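Local coordinates for protein putative thioesterase yhdA (Lactococcus lactis subsp. lactis, PDB 3GEK) that is of unknown function but probably hydrolyses acyl-CoA thioesters, perhaps 1,4-dihydroxy-2-naphthoyl-CoA, at residues L7-F12 and E57-M62; K29-M34 and N94-L99; G45-G50 and N85-E90; A81-P86 and L120-T125; W109-T114 and I124-A129. The protein carries 7 engineered substitutions. All coordinates share one frame; numbering follows the deposited sequence.

Interaction 1: L7-F12 and E57-M62; sequences LNITDF and EITAGM
The F12 ring lies flat over the end of M62, a selenomethionine, the two side chains sliding past each other in opposite directions. M62 SE sits 4.4 Å from the ring centroid and only 10° off the normal, a Met-aromatic contact. The bend at chi3 (74°) brings CE over the same face, 4.1 Å from the F12 centroid but displaced toward the rim. At the far end of the ring, F12 CZ meets M62 CB at 3.5 Å, while CE1 comes within 3.6 Å of T59 O. An alanine in place of F12 would probably leave the selenium and methyl of M62 without their aromatic partner, free to swing into the gap. In the hotdog fold helix 49-68 is the sausage; the N-terminal strand 9-10 and the start of strand 12-16 lie along it. Toward the N-terminal end of the helix, I9 CG2 meets T59 CG2 obliquely at 4.0 Å, methyl against methyl, while T59 OG1 turns to L55 O one helical turn back. L7 CD2 touches I58 CD1 at 3.7 Å, and I58 also packs on N48 of the second subunit.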
# COMPACT_ATOMS: atom_id res chain seq x y z
N LEU A 7 -12.74 6.35 20.34
CA LEU A 7 -11.47 5.65 20.19
C LEU A 7 -10.57 5.80 21.42
O LEU A 7 -9.72 4.95 21.67
CB LEU A 7 -10.74 6.15 18.93
CG LEU A 7 -10.65 5.33 17.63
CD1 LEU A 7 -11.43 4.01 17.62
CD2 LEU A 7 -11.03 6.20 16.44
N ASN A 8 -10.80 6.85 22.21
CA ASN A 8 -10.03 7.11 23.43
C ASN A 8 -8.52 7.23 23.15
O ASN A 8 -7.71 6.48 23.70
CB ASN A 8 -10.33 6.04 24.50
CG ASN A 8 -10.00 6.51 25.91
OD1 ASN A 8 -9.58 7.64 26.14
ND2 ASN A 8 -10.22 5.62 26.87
N ILE A 9 -8.17 8.16 22.26
CA ILE A 9 -6.77 8.48 21.99
C ILE A 9 -6.23 9.35 23.14
O ILE A 9 -6.79 10.40 23.44
CB ILE A 9 -6.59 9.23 20.63
CG1 ILE A 9 -7.30 8.50 19.48
CG2 ILE A 9 -5.11 9.47 20.32
CD1 ILE A 9 -7.17 6.99 19.47
N THR A 10 -5.15 8.89 23.77
CA THR A 10 -4.57 9.59 24.92
C THR A 10 -3.10 9.98 24.67
O THR A 10 -2.47 9.48 23.75
CB THR A 10 -4.64 8.72 26.20
OG1 THR A 10 -5.85 7.94 26.19
CG2 THR A 10 -4.64 9.58 27.44
N ASP A 11 -2.59 10.88 25.51
CA ASP A 11 -1.17 11.24 25.55
C ASP A 11 -0.61 11.65 24.19
O ASP A 11 0.53 11.32 23.86
CB ASP A 11 -0.33 10.08 26.14
CG ASP A 11 -0.66 9.77 27.60
OD1 ASP A 11 -1.40 10.54 28.25
OD2 ASP A 11 -0.15 8.74 28.10
N PHE A 12 -1.40 12.37 23.39
CA PHE A 12 -0.94 12.81 22.08
C PHE A 12 0.10 13.92 22.23
O PHE A 12 -0.13 14.90 22.92
CB PHE A 12 -2.10 13.27 21.17
CG PHE A 12 -1.64 13.79 19.82
CD1 PHE A 12 -1.25 12.91 18.81
CD2 PHE A 12 -1.58 15.16 19.57
CE1 PHE A 12 -0.82 13.38 17.57
CE2 PHE A 12 -1.15 15.64 18.33
CZ PHE A 12 -0.77 14.75 17.33
N GLU A 57 -4.71 7.08 10.96
CA GLU A 57 -5.15 8.19 10.11
C GLU A 57 -5.44 9.44 10.94
O GLU A 57 -5.10 10.56 10.54
CB GLU A 57 -6.35 7.78 9.24
CG GLU A 57 -6.67 8.80 8.13
CD GLU A 57 -7.62 8.29 7.05
OE1 GLU A 57 -7.52 7.11 6.66
OE2 GLU A 57 -8.46 9.10 6.55
N ILE A 58 -6.04 9.24 12.12
CA ILE A 58 -6.42 10.35 13.00
C ILE A 58 -5.22 11.04 13.67
O ILE A 58 -5.16 12.27 13.70
CB ILE A 58 -7.48 9.92 14.06
CG1 ILE A 58 -8.81 9.61 13.37
CG2 ILE A 58 -7.68 11.01 15.12
CD1 ILE A 58 -9.80 8.84 14.22
N THR A 59 -4.28 10.25 14.19
CA THR A 59 -3.07 10.79 14.82
C THR A 59 -2.13 11.45 13.81
O THR A 59 -1.50 12.47 14.11
CB THR A 59 -2.30 9.73 15.63
OG1 THR A 59 -2.02 8.59 14.80
CG2 THR A 59 -3.10 9.29 16.87
N ALA A 60 -2.03 10.87 12.61
CA ALA A 60 -1.23 11.46 11.53
C ALA A 60 -1.79 12.83 11.16
O ALA A 60 -1.03 13.79 11.00
CB ALA A 60 -1.21 10.54 10.31
N GLY A 61 -3.12 12.91 11.04
CA GLY A 61 -3.81 14.16 10.75
C GLY A 61 -3.62 15.21 11.84
O GLY A 61 -3.45 16.39 11.54
N MSE A 62 -3.66 14.78 13.08
CA MSE A 62 -3.44 15.67 14.23
C MSE A 62 -2.01 16.20 14.24
O MSE A 62 -1.79 17.38 14.45
CB MSE A 62 -3.73 14.94 15.55
CG MSE A 62 -5.17 14.49 15.74
SE MSE A 62 -5.40 13.47 17.40
CE MSE A 62 -5.27 14.97 18.65

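Interaction 2: K29-M34 and N94-L99; sequences KFSSKM and NARGLL. Engineered in segment 94-99: R96 (natural residue Cys).
F30 and G97 form a hydrogen-bonded pair in the antiparallel sheet of the hotdog fold, where strand 28-35 lies beside strand 92-102; the axes of 29-34 and 94-99 approach to 4.6 Å. F30 N donates to G97 O at 3.1 Å, and G97 N returns a straighter bond to F30 O, 2.9 Å long with 167° at the hydrogen. A95 N likewise bonds to S32 O at 3.0 Å. F30 CG stands between its own backbone N and carbonyl carbon (chi1 77°), and the ring folds back across the neighbouring strand. G97 N lies over the ring centre, and G97 CA makes a CH-pi contact 3.8 Å from the F30 centroid; the ring can lie this close because G97 has no side chain in its way. It also meets T59 and A63 of helix 49-68, with W109 edge-to-face. On the same face, S32 OG donates to A95 O at 3.3 Å.

The other face is mostly polar. The aliphatic part of K29 crosses L98, K29 CG to L98 CD1 being 4.0 Å, and its ammonium pairs with D17. R96, an engineered residue, runs extended past S31 OG to a salt bridge with E118, with N94 CB under one face of its guanidinium. K33 and N94 lie side by side, pointing the same way; K33 bends at its last torsion, its NZ pairing with D11, and K33 CG packs 3.5 Å from N94 ND2.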
# COMPACT_ATOMS: atom_id res chain seq x y z
N LYS A 29 8.27 13.80 14.78
CA LYS A 29 7.71 12.57 15.31
C LYS A 29 6.44 12.88 16.09
O LYS A 29 6.25 14.01 16.53
CB LYS A 29 8.72 11.87 16.23
CG LYS A 29 9.93 11.28 15.53
CD LYS A 29 10.98 10.86 16.54
CE LYS A 29 12.14 10.14 15.87
NZ LYS A 29 13.24 9.87 16.84
N PHE A 30 5.58 11.87 16.24
CA PHE A 30 4.49 11.93 17.22
C PHE A 30 4.39 10.66 18.06
O PHE A 30 4.88 9.60 17.66
CB PHE A 30 3.14 12.30 16.58
CG PHE A 30 2.47 11.18 15.83
CD1 PHE A 30 1.71 10.23 16.50
CD2 PHE A 30 2.57 11.10 14.45
CE1 PHE A 30 1.08 9.20 15.81
CE2 PHE A 30 1.93 10.08 13.75
CZ PHE A 30 1.19 9.13 14.43
N SER A 31 3.77 10.81 19.23
CA SER A 31 3.49 9.74 20.16
C SER A 31 2.03 9.81 20.58
O SER A 31 1.43 10.89 20.59
CB SER A 31 4.35 9.90 21.41
OG SER A 31 5.49 9.07 21.37
N SER A 32 1.47 8.66 20.95
CA SER A 32 0.11 8.58 21.51
C SER A 32 -0.19 7.19 22.03
O SER A 32 0.55 6.24 21.76
CB SER A 32 -0.94 8.99 20.47
OG SER A 32 -1.04 8.02 19.44
N LYS A 33 -1.28 7.08 22.77
CA LYS A 33 -1.77 5.80 23.25
C LYS A 33 -3.25 5.72 22.90
O LYS A 33 -3.93 6.74 22.76
CB LYS A 33 -1.57 5.67 24.76
CG LYS A 33 -0.12 5.71 25.21
CD LYS A 33 0.04 5.29 26.66
CE LYS A 33 1.48 5.48 27.13
NZ LYS A 33 1.85 6.92 27.25
N MSE A 34 -3.74 4.50 22.74
CA MSE A 34 -5.17 4.26 22.63
C MSE A 34 -5.61 3.24 23.67
O MSE A 34 -5.16 2.10 23.64
CB MSE A 34 -5.54 3.80 21.22
CG MSE A 34 -7.03 3.50 21.05
SE MSE A 34 -7.52 3.24 19.19
CE MSE A 34 -6.76 1.46 18.93
N ASN A 94 0.33 1.68 21.71
CA ASN A 94 1.01 2.92 21.35
C ASN A 94 0.95 3.12 19.85
O ASN A 94 1.06 2.17 19.08
CB ASN A 94 2.48 2.88 21.77
CG ASN A 94 2.65 2.58 23.23
OD1 ASN A 94 2.99 1.46 23.61
ND2 ASN A 94 2.41 3.58 24.07
N ALA A 95 0.77 4.37 19.43
CA ALA A 95 0.95 4.74 18.03
C ALA A 95 2.03 5.81 17.98
O ALA A 95 1.91 6.87 18.60
CB ALA A 95 -0.35 5.26 17.43
N ARG A 96 3.11 5.50 17.26
CA ARG A 96 4.25 6.41 17.16
C ARG A 96 4.53 6.65 15.69
O ARG A 96 4.53 5.71 14.89
CB ARG A 96 5.50 5.84 17.84
CG ARG A 96 5.34 5.60 19.33
CD ARG A 96 6.68 5.28 19.96
NE ARG A 96 6.58 5.05 21.40
CZ ARG A 96 6.38 3.86 21.96
NH1 ARG A 96 6.24 2.77 21.22
NH2 ARG A 96 6.32 3.76 23.28
N GLY A 97 4.75 7.92 15.35
CA GLY A 97 4.93 8.32 13.97
C GLY A 97 6.28 8.96 13.71
O GLY A 97 6.84 9.60 14.59
N LEU A 98 6.78 8.75 12.51
CA LEU A 98 7.95 9.44 12.00
C LEU A 98 7.58 10.07 10.66
O LEU A 98 7.08 9.38 9.77
CB LEU A 98 9.11 8.45 11.81
CG LEU A 98 10.38 8.94 11.09
CD1 LEU A 98 11.09 10.02 11.90
CD2 LEU A 98 11.32 7.78 10.81
N LEU A 99 7.83 11.36 10.51
CA LEU A 99 7.55 12.03 9.25
C LEU A 99 8.68 11.75 8.25
O LEU A 99 9.80 12.22 8.42
CB LEU A 99 7.33 13.53 9.46
CG LEU A 99 6.93 14.37 8.25
CD1 LEU A 99 5.53 14.01 7.76
CD2 LEU A 99 7.00 15.85 8.61

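Interaction 3: G45-G50 and N85-E90; sequences GFLNGG and NPKKCE. Engineered in segment 85-90: P86 (natural residue Ser).
F46 carries CG anti to its carbonyl carbon and beside its backbone N (chi1 -65°); the ring then lies alongside P86, an engineered residue, the two side chains pointing the same way with F46 CD1 3.9 Å from P86 CB. The K87 carbonyl group comes up in plane at the ring's edge. In L47 and K87 CG is anti to the backbone N, and K87 then bends at chi2 (59°); the two chains cross, L47 CB lying 3.9 Å from K87 CG. Between them the backbones form a single bridge centred on F46 and K88. C89 N donates to G45 O at 3.0 Å. L47 N donates to K87 O, the modelled length being doubtfully short. C89 is the centre of an inverse gamma turn, with E90 N bonded to K88 O, and K87 NZ binds E90 O at 2.9 Å as well as E116.

Beyond the bridge, N48 caps helix 49-68, its OD1 accepting from G50 N at 3.0 Å. This Asn-Gly-Gly start of the central helix, next to I58 of the second subunit, probably borders the active site, as in related thioesterases. The two hydrogen bonds between the segments run main chain to main chain and do not depend on side-chain identity, while E116 is likely to offset the charge of K87.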
# COMPACT_ATOMS: atom_id res chain seq x y z
N GLY A 45 -12.31 -11.41 19.91
CA GLY A 45 -11.79 -10.81 21.14
C GLY A 45 -10.47 -10.07 21.01
O GLY A 45 -9.90 -9.63 22.00
N PHE A 46 -9.97 -9.96 19.78
CA PHE A 46 -8.73 -9.24 19.50
C PHE A 46 -9.02 -7.78 19.15
O PHE A 46 -10.17 -7.41 18.92
CB PHE A 46 -7.94 -9.91 18.36
CG PHE A 46 -7.44 -11.29 18.70
CD1 PHE A 46 -6.35 -11.46 19.56
CD2 PHE A 46 -8.06 -12.41 18.16
CE1 PHE A 46 -5.90 -12.74 19.88
CE2 PHE A 46 -7.61 -13.69 18.48
CZ PHE A 46 -6.52 -13.86 19.34
N LEU A 47 -7.97 -6.96 19.12
CA LEU A 47 -8.09 -5.58 18.66
C LEU A 47 -8.45 -5.58 17.17
O LEU A 47 -7.76 -6.17 16.35
CB LEU A 47 -6.81 -4.79 18.92
CG LEU A 47 -6.65 -3.40 18.25
CD1 LEU A 47 -7.73 -2.42 18.71
CD2 LEU A 47 -5.26 -2.81 18.49
N ASN A 48 -9.56 -4.92 16.86
CA ASN A 48 -10.03 -4.74 15.50
C ASN A 48 -9.05 -3.88 14.71
O ASN A 48 -8.57 -2.85 15.20
CB ASN A 48 -11.42 -4.11 15.54
CG ASN A 48 -12.10 -4.04 14.18
OD1 ASN A 48 -11.49 -4.25 13.13
ND2 ASN A 48 -13.39 -3.71 14.20
N GLY A 49 -8.75 -4.31 13.48
CA GLY A 49 -7.80 -3.62 12.61
C GLY A 49 -8.31 -2.27 12.17
O GLY A 49 -7.53 -1.34 11.97
N GLY A 50 -9.63 -2.16 12.03
CA GLY A 50 -10.29 -0.90 11.71
C GLY A 50 -10.01 0.20 12.72
O GLY A 50 -9.86 1.37 12.35
N ASN A 85 1.01 -8.78 14.20
CA ASN A 85 0.77 -9.60 15.39
C ASN A 85 -0.59 -9.31 16.00
O ASN A 85 -1.03 -8.16 16.01
CB ASN A 85 1.87 -9.35 16.43
CG ASN A 85 3.23 -9.85 15.98
OD1 ASN A 85 4.14 -9.06 15.71
ND2 ASN A 85 3.38 -11.17 15.89
N PRO A 86 -1.27 -10.35 16.51
CA PRO A 86 -2.57 -10.12 17.13
C PRO A 86 -2.45 -9.45 18.50
O PRO A 86 -1.55 -9.77 19.29
CB PRO A 86 -3.14 -11.54 17.27
CG PRO A 86 -1.94 -12.41 17.41
CD PRO A 86 -0.88 -11.77 16.55
N LYS A 87 -3.38 -8.53 18.76
CA LYS A 87 -3.47 -7.87 20.05
C LYS A 87 -4.82 -8.20 20.68
O LYS A 87 -5.87 -7.89 20.11
CB LYS A 87 -3.30 -6.35 19.87
CG LYS A 87 -3.66 -5.48 21.08
CD LYS A 87 -2.84 -5.80 22.32
CE LYS A 87 -3.15 -4.82 23.44
NZ LYS A 87 -2.86 -5.39 24.79
N LYS A 88 -4.78 -8.86 21.83
CA LYS A 88 -5.98 -9.09 22.63
C LYS A 88 -6.55 -7.73 23.03
O LYS A 88 -5.80 -6.84 23.46
CB LYS A 88 -5.67 -9.93 23.86
CG LYS A 88 -6.90 -10.57 24.49
CD LYS A 88 -6.53 -11.49 25.64
CE LYS A 88 -7.72 -12.35 26.06
NZ LYS A 88 -8.71 -11.62 26.90
N CYS A 89 -7.86 -7.57 22.88
CA CYS A 89 -8.49 -6.27 23.07
C CYS A 89 -8.63 -5.91 24.55
O CYS A 89 -9.71 -6.02 25.13
CB CYS A 89 -9.84 -6.22 22.36
SG CYS A 89 -10.45 -4.56 22.05
N GLU A 90 -7.52 -5.49 25.15
CA GLU A 90 -7.45 -5.06 26.55
C GLU A 90 -6.19 -4.21 26.77
O GLU A 90 -5.24 -4.29 25.98
CB GLU A 90 -7.43 -6.27 27.50
CG GLU A 90 -6.24 -7.22 27.27
CD GLU A 90 -6.25 -8.45 28.16
OE1 GLU A 90 -7.15 -8.59 29.03
OE2 GLU A 90 -5.35 -9.30 27.96

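Interaction 4: A81-P86 and L120-T125; sequences ANHLNP and LISQIT. Engineered in segment 81-86: P86 (natural residue Ser).
H83 ND1 and S122 OG share an almost straight hydrogen bond of 2.9 Å, the serine oxygen lying in the imidazole plane at the ring's edge; either atom could be the donor. The two residues are a non-hydrogen-bonded pair, which puts both side chains on one face of the sheet, and their torsions place H83 CG (chi1 -59°) and S122 OG (chi1 -57°) beside their own backbone N. Next to them A81 CB packs on I124 CG1 at 3.6 Å. Beyond the strand end the L84 and L120 side chains cross, CD2 to CD2 at 3.7 Å, and L84 CD2 also sits 3.5 Å from Q123 N.

Backbone bonds hold this shell in place. N82 N donates to Q123 O at 2.9 Å, and Q123 N answers to N82 O. Where the first strand ends, I121 O is gripped by two donors, L84 N at 2.8 Å and N85 N at 3.2 Å. The far nitrogen of the imidazole, H83 NE2, makes a weak hydrogen bond to E57 OE1 of the second subunit. A phenylalanine in place of H83 would probably leave S122 OG and that glutamate without their shared mate.

A81 and N82 also pair antiparallel with a strand of the second subunit, so the sheet runs on across the interface. In strand 120-131, I121 and S122 both face I113, a classic beta bulge. A sheet continued through two subunits in this way is characteristic of the hotdog dimer.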
# COMPACT_ATOMS: atom_id res chain seq x y z
N ALA A 81 -1.57 -0.49 5.48
CA ALA A 81 -1.29 -1.15 6.75
C ALA A 81 -0.99 -2.63 6.58
O ALA A 81 -1.58 -3.31 5.74
CB ALA A 81 -2.46 -0.97 7.71
N ASN A 82 -0.05 -3.10 7.39
CA ASN A 82 0.23 -4.52 7.52
C ASN A 82 0.04 -4.88 8.98
O ASN A 82 0.69 -4.29 9.85
CB ASN A 82 1.66 -4.82 7.07
CG ASN A 82 1.84 -4.69 5.57
OD1 ASN A 82 1.41 -5.56 4.80
ND2 ASN A 82 2.46 -3.60 5.13
N HIS A 83 -0.88 -5.80 9.25
CA HIS A 83 -1.14 -6.28 10.61
C HIS A 83 -0.24 -7.47 10.87
O HIS A 83 -0.42 -8.54 10.27
CB HIS A 83 -2.61 -6.68 10.79
CG HIS A 83 -3.58 -5.56 10.52
ND1 HIS A 83 -3.54 -4.36 11.20
CD2 HIS A 83 -4.62 -5.47 9.66
CE1 HIS A 83 -4.50 -3.58 10.76
NE2 HIS A 83 -5.17 -4.23 9.83
N LEU A 84 0.75 -7.28 11.74
CA LEU A 84 1.81 -8.26 11.97
C LEU A 84 1.49 -9.28 13.07
O LEU A 84 1.69 -10.48 12.89
CB LEU A 84 3.14 -7.57 12.31
CG LEU A 84 3.89 -6.73 11.25
CD1 LEU A 84 3.46 -7.04 9.82
CD2 LEU A 84 3.74 -5.27 11.55
N ASN A 85 1.01 -8.78 14.20
CA ASN A 85 0.77 -9.60 15.39
C ASN A 85 -0.59 -9.31 16.00
O ASN A 85 -1.03 -8.16 16.01
CB ASN A 85 1.87 -9.35 16.43
CG ASN A 85 3.23 -9.85 15.98
OD1 ASN A 85 4.14 -9.06 15.71
ND2 ASN A 85 3.38 -11.17 15.89
N PRO A 86 -1.27 -10.35 16.51
CA PRO A 86 -2.57 -10.12 17.13
C PRO A 86 -2.45 -9.45 18.50
O PRO A 86 -1.55 -9.77 19.29
CB PRO A 86 -3.14 -11.54 17.27
CG PRO A 86 -1.94 -12.41 17.41
CD PRO A 86 -0.88 -11.77 16.55
N LEU A 120 5.57 -5.10 17.99
CA LEU A 120 4.94 -4.48 16.82
C LEU A 120 3.66 -5.21 16.43
O LEU A 120 3.68 -6.40 16.13
CB LEU A 120 5.92 -4.42 15.64
CG LEU A 120 5.56 -3.56 14.42
CD1 LEU A 120 5.38 -2.09 14.78
CD2 LEU A 120 6.62 -3.70 13.32
N ILE A 121 2.55 -4.48 16.47
CA ILE A 121 1.24 -5.04 16.18
C ILE A 121 0.88 -4.76 14.72
O ILE A 121 0.50 -5.67 13.99
CB ILE A 121 0.16 -4.49 17.16
CG1 ILE A 121 0.48 -4.87 18.61
CG2 ILE A 121 -1.24 -4.93 16.77
CD1 ILE A 121 0.62 -6.37 18.88
N SER A 122 1.02 -3.50 14.32
CA SER A 122 0.73 -3.07 12.95
C SER A 122 1.71 -1.99 12.50
O SER A 122 2.05 -1.08 13.26
CB SER A 122 -0.70 -2.55 12.83
OG SER A 122 -1.64 -3.54 13.25
N GLN A 123 2.17 -2.10 11.26
CA GLN A 123 2.99 -1.08 10.62
C GLN A 123 2.10 -0.38 9.59
O GLN A 123 1.44 -1.04 8.77
CB GLN A 123 4.20 -1.73 9.94
CG GLN A 123 5.00 -0.80 9.03
CD GLN A 123 6.20 -0.17 9.72
OE1 GLN A 123 6.47 -0.43 10.90
NE2 GLN A 123 6.95 0.63 8.97
N ILE A 124 2.08 0.95 9.63
CA ILE A 124 1.13 1.72 8.84
C ILE A 124 1.82 2.96 8.26
O ILE A 124 2.57 3.65 8.97
CB ILE A 124 -0.10 2.15 9.68
CG1 ILE A 124 -0.79 0.91 10.28
CG2 ILE A 124 -1.07 3.01 8.85
CD1 ILE A 124 -2.09 1.18 11.01
N THR A 125 1.58 3.20 6.98
CA THR A 125 2.02 4.43 6.33
C THR A 125 0.80 5.26 5.94
O THR A 125 -0.15 4.74 5.35
CB THR A 125 2.89 4.14 5.08
OG1 THR A 125 4.06 3.41 5.48
CG2 THR A 125 3.35 5.44 4.42

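Interaction 5: W109-T114 and I124-A129; sequences WEIKIT and ITVVNA
I111 N gives the shortest bond of this contact, 2.7 Å to I124 O. I124 N repays it with a bond of 2.8 Å to I111 O. Two residues along, W109 N meets V126 O at 2.8 Å with 175° at the hydrogen, and V126 N donates back to W109 O at 3.0 Å. W109 O is further flanked by T125, whose CA and CG2 both approach it.

The strands are 106-115 and 120-131, two arms of a beta hairpin in the curved hotdog sheet, and the axes of 109-114 and 124-129 diverge from strict antiparallel to 147°, a marked twist. On the face toward helix 49-68, the I111 and V126 side chains cross, CD1 to CG2 at 3.7 Å. I113 CD1 and I124 CD1 meet at 3.4 Å, tighter than ordinary van der Waals contact, so methyl presses on methyl here. I124 also touches A56 of the helix.

At the other end of the same face, N128 crosses the W109 indole obliquely, its amide plane turned 62° from the ring and N128 ND2 3.9 Å from W109 CD1. What relates these two is S64 of the helix: its OG is bonded to both W109 NE1 and N128 ND2, so one hydroxyl holds the indole and the amide together.

The opposite face carries charge. K112 NZ approaches E110 OE2 from above the carboxylate plane at 2.8 Å, a salt bridge along one strand, while E110 OE1 is held by K112 NZ and Q123 NE2, both of the third subunit.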
# COMPACT_ATOMS: atom_id res chain seq x y z
N TRP A 109 3.77 9.87 6.65
CA TRP A 109 4.09 9.39 8.00
C TRP A 109 4.33 7.90 8.02
O TRP A 109 3.57 7.13 7.42
CB TRP A 109 2.95 9.70 8.98
CG TRP A 109 2.82 11.14 9.34
CD1 TRP A 109 1.98 12.05 8.77
CD2 TRP A 109 3.54 11.84 10.36
NE1 TRP A 109 2.13 13.27 9.38
CE2 TRP A 109 3.08 13.17 10.35
CE3 TRP A 109 4.53 11.46 11.28
CZ2 TRP A 109 3.59 14.14 11.23
CZ3 TRP A 109 5.02 12.43 12.15
CH2 TRP A 109 4.55 13.75 12.12
N GLU A 110 5.38 7.49 8.73
CA GLU A 110 5.62 6.09 9.03
C GLU A 110 5.19 5.85 10.48
O GLU A 110 5.76 6.44 11.41
CB GLU A 110 7.10 5.77 8.84
CG GLU A 110 7.54 4.38 9.29
CD GLU A 110 9.05 4.29 9.41
OE1 GLU A 110 9.73 4.22 8.37
OE2 GLU A 110 9.55 4.32 10.57
N ILE A 111 4.19 4.99 10.65
CA ILE A 111 3.55 4.81 11.95
C ILE A 111 3.62 3.36 12.43
O ILE A 111 3.19 2.44 11.75
CB ILE A 111 2.08 5.31 11.93
CG1 ILE A 111 2.03 6.81 11.62
CG2 ILE A 111 1.36 5.01 13.26
CD1 ILE A 111 0.71 7.30 11.03
N LYS A 112 4.17 3.17 13.63
CA LYS A 112 4.24 1.86 14.23
C LYS A 112 3.23 1.75 15.37
O LYS A 112 3.22 2.56 16.29
CB LYS A 112 5.66 1.55 14.71
CG LYS A 112 6.68 1.46 13.58
CD LYS A 112 8.01 0.91 14.06
CE LYS A 112 9.12 1.14 13.03
NZ LYS A 112 9.40 2.60 12.82
N ILE A 113 2.36 0.74 15.29
CA ILE A 113 1.43 0.45 16.37
C ILE A 113 1.96 -0.73 17.16
O ILE A 113 2.21 -1.81 16.61
CB ILE A 113 -0.01 0.23 15.85
CG1 ILE A 113 -0.52 1.55 15.23
CG2 ILE A 113 -0.94 -0.25 16.99
CD1 ILE A 113 -1.69 1.39 14.34
N THR A 114 2.12 -0.51 18.45
CA THR A 114 2.88 -1.38 19.31
C THR A 114 2.06 -1.66 20.58
O THR A 114 1.27 -0.82 21.00
CB THR A 114 4.24 -0.71 19.61
OG1 THR A 114 5.31 -1.64 19.43
CG2 THR A 114 4.29 -0.11 21.00
N ILE A 124 2.08 0.95 9.63
CA ILE A 124 1.13 1.72 8.84
C ILE A 124 1.82 2.96 8.26
O ILE A 124 2.57 3.65 8.97
CB ILE A 124 -0.10 2.15 9.68
CG1 ILE A 124 -0.79 0.91 10.28
CG2 ILE A 124 -1.07 3.01 8.85
CD1 ILE A 124 -2.09 1.18 11.01
N THR A 125 1.58 3.20 6.98
CA THR A 125 2.02 4.43 6.33
C THR A 125 0.80 5.26 5.94
O THR A 125 -0.15 4.74 5.35
CB THR A 125 2.89 4.14 5.08
OG1 THR A 125 4.06 3.41 5.48
CG2 THR A 125 3.35 5.44 4.42
N VAL A 126 0.83 6.54 6.29
CA VAL A 126 -0.25 7.46 5.95
C VAL A 126 0.28 8.62 5.12
O VAL A 126 1.26 9.27 5.51
CB VAL A 126 -0.94 8.04 7.23
CG1 VAL A 126 -2.03 9.02 6.85
CG2 VAL A 126 -1.52 6.92 8.10
N VAL A 127 -0.36 8.86 3.98
CA VAL A 127 -0.10 10.06 3.20
C VAL A 127 -1.25 11.05 3.42
O VAL A 127 -2.41 10.71 3.20
CB VAL A 127 0.04 9.75 1.68
CG1 VAL A 127 0.37 11.01 0.91
CG2 VAL A 127 1.08 8.67 1.43
N ASN A 128 -0.91 12.25 3.89
CA ASN A 128 -1.88 13.32 4.06
C ASN A 128 -1.77 14.34 2.92
O ASN A 128 -0.67 14.66 2.47
CB ASN A 128 -1.67 14.04 5.40
CG ASN A 128 -2.10 13.21 6.61
OD1 ASN A 128 -2.98 12.35 6.52
ND2 ASN A 128 -1.49 13.49 7.76
N ALA A 129 -2.91 14.84 2.46
CA ALA A 129 -2.93 15.99 1.56
C ALA A 129 -2.96 17.26 2.39
O ALA A 129 -3.66 17.33 3.40
CB ALA A 129 -4.13 15.93 0.62

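All but interaction 3 lie on the curved antiparallel sheet or between it and helix 49-68. Interactions 1 and 2, centres 8 Å apart, meet through strand 28-35, where T10 and D11 contact K33. Strands 92-102 and 106-115 join interaction 2 to interaction 5, with centres 9 Å apart. Interactions 4 and 5 share I124 and T125 on strand 120-131. Interaction 3, centred about 16 Å from the chain's centre, shares N85 and P86 with interaction 4. Along the chain, interaction 3 nests within the loop closed by interaction 2; interaction 5 comes after 1, 2 and 3. Interactions 1, 3 and 4 touch the second subunit, and 4 and 5 the third, which ties fold to assembly.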